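PDB 2ZQE: MutS2 protein from Thermus thermophilus, which probably cuts branched DNA recombination intermediates through its C-terminal Smr endonuclease domain, the fragment described here, and so suppresses homologous recombination. Local coordinates for residues R37-K42 against H74-V79. Numbering follows the deposited sequence.
Sequences RLLHGK and HGVTVV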
# COMPACT_ATOMS: atom_id res chain seq x y z
N ARG A 37 -5.81 0.86 -1.41
CA ARG A 37 -4.86 1.07 -2.52
C ARG A 37 -3.72 1.98 -2.09
O ARG A 37 -3.95 3.04 -1.53
CB ARG A 37 -5.56 1.66 -3.74
CG ARG A 37 -6.44 0.67 -4.48
CD ARG A 37 -7.39 1.39 -5.45
NE ARG A 37 -6.68 2.23 -6.43
CZ ARG A 37 -6.16 1.81 -7.58
NH1 ARG A 37 -6.22 0.54 -7.95
NH2 ARG A 37 -5.54 2.68 -8.37
N LEU A 38 -2.49 1.54 -2.34
CA LEU A 38 -1.31 2.33 -2.05
C LEU A 38 -0.70 2.83 -3.35
O LEU A 38 -0.08 2.08 -4.09
CB LEU A 38 -0.30 1.49 -1.25
CG LEU A 38 -0.88 0.86 0.02
CD1 LEU A 38 0.17 -0.08 0.64
CD2 LEU A 38 -1.32 1.91 1.03
N LEU A 39 -0.92 4.10 -3.64
CA LEU A 39 -0.38 4.71 -4.85
C LEU A 39 1.03 5.23 -4.55
O LEU A 39 1.19 6.30 -3.95
CB LEU A 39 -1.31 5.85 -5.29
CG LEU A 39 -0.86 6.76 -6.44
CD1 LEU A 39 -0.51 5.94 -7.66
CD2 LEU A 39 -1.95 7.80 -6.74
N HIS A 40 2.04 4.46 -4.95
CA HIS A 40 3.44 4.84 -4.69
C HIS A 40 4.21 5.22 -5.94
O HIS A 40 5.33 5.73 -5.86
CB HIS A 40 4.20 3.72 -3.98
CG HIS A 40 3.87 2.35 -4.49
ND1 HIS A 40 4.23 1.92 -5.75
CD2 HIS A 40 3.25 1.31 -3.90
CE1 HIS A 40 3.84 0.67 -5.91
NE2 HIS A 40 3.22 0.28 -4.81
N GLY A 41 3.61 4.92 -7.08
CA GLY A 41 4.23 5.21 -8.35
C GLY A 41 5.32 4.22 -8.71
O GLY A 41 5.61 3.28 -7.96
N LYS A 42 5.93 4.46 -9.87
CA LYS A 42 6.93 3.53 -10.38
C LYS A 42 8.33 4.07 -10.12
O LYS A 42 8.91 3.76 -9.08
CB LYS A 42 6.65 3.20 -11.85
CG LYS A 42 5.35 2.43 -12.04
CD LYS A 42 4.99 2.24 -13.49
CE LYS A 42 3.66 1.51 -13.61
NZ LYS A 42 3.11 1.53 -15.00
N HIS A 74 2.06 -1.50 -11.73
CA HIS A 74 3.08 -1.64 -10.66
C HIS A 74 3.31 -0.34 -9.86
O HIS A 74 4.15 -0.32 -8.96
CB HIS A 74 4.41 -2.16 -11.24
CG HIS A 74 4.40 -3.61 -11.65
ND1 HIS A 74 5.52 -4.42 -11.58
CD2 HIS A 74 3.40 -4.39 -12.13
CE1 HIS A 74 5.21 -5.63 -11.99
NE2 HIS A 74 3.93 -5.65 -12.33
N GLY A 75 2.58 0.72 -10.19
CA GLY A 75 2.60 1.96 -9.40
C GLY A 75 1.60 1.97 -8.25
O GLY A 75 1.57 2.91 -7.43
N VAL A 76 0.76 0.94 -8.18
CA VAL A 76 -0.20 0.84 -7.08
C VAL A 76 -0.14 -0.56 -6.50
O VAL A 76 -0.18 -1.54 -7.25
CB VAL A 76 -1.64 1.16 -7.54
CG1 VAL A 76 -2.65 0.90 -6.41
CG2 VAL A 76 -1.74 2.63 -8.02
N THR A 77 -0.05 -0.64 -5.18
CA THR A 77 -0.19 -1.93 -4.49
C THR A 77 -1.58 -1.99 -3.88
O THR A 77 -1.98 -1.12 -3.10
CB THR A 77 0.87 -2.12 -3.38
OG1 THR A 77 2.17 -2.15 -3.96
CG2 THR A 77 0.63 -3.46 -2.67
N VAL A 78 -2.31 -3.03 -4.25
CA VAL A 78 -3.67 -3.23 -3.76
C VAL A 78 -3.62 -4.23 -2.61
O VAL A 78 -3.20 -5.36 -2.79
CB VAL A 78 -4.57 -3.77 -4.90
CG1 VAL A 78 -6.01 -3.89 -4.43
CG2 VAL A 78 -4.48 -2.84 -6.10
N VAL A 79 -4.08 -3.77 -1.45
CA VAL A 79 -3.99 -4.55 -0.21
C VAL A 79 -5.36 -5.06 0.20
O VAL A 79 -6.32 -4.29 0.33
CB VAL A 79 -3.39 -3.68 0.95
CG1 VAL A 79 -3.21 -4.51 2.22
CG2 VAL A 79 -2.03 -3.04 0.54
O HOH W 1 3.00 -1.57 -14.50
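Leu-38 and Thr-77 form an antiparallel hydrogen-bonded pair: Leu-38 N donates to Thr-77 O over 2.8 Å and Thr-77 N returns a bond to Leu-38 O at 2.9 Å. Past the strand end, Gly-75 O accepts twice, from His-40 N, nearly in line with the carbonyl (C=O...N 160°) although its N-H is bent from straight, and from Gly-41 N on an in-plane lone pair (126°). Gly-41 has a positive phi, a conformation that favours glycine.

Side-chain hydrogen bonds fix the imidazole at both nitrogens. His-40 NE2 meets Thr-77 OG1 at 2.8 Å, in the ring plane, while His-40 ND1 donates to Gly-41 O at 2.9 Å. With chi1 at 40°, CG of His-40 lies between backbone N and carbonyl carbon; Gly-75 O sits over one ring face, offset toward the rim, without hydrogen-bonding to the ring.

Strands 35-39 and 76-81 are the central pair of the Smr domain's four-stranded mixed alpha/beta sheet, flanked by 6-8 and 61-66 respectively; helix 46-57 touches His-40 and Thr-77.

Van der Waals packing occupies both faces. Val-76 CG1 lies over the centre of the Arg-37 guanidinium, 3.7 Å above its plane; Arg-37 NE forms a salt bridge with Glu-6. Apolar contacts join Val-76 CG2 to Leu-39 CD1 at 3.5 Å and, on the Thr-77 face, Leu-38 CD1 to Val-79 CG2 at 3.7 Å.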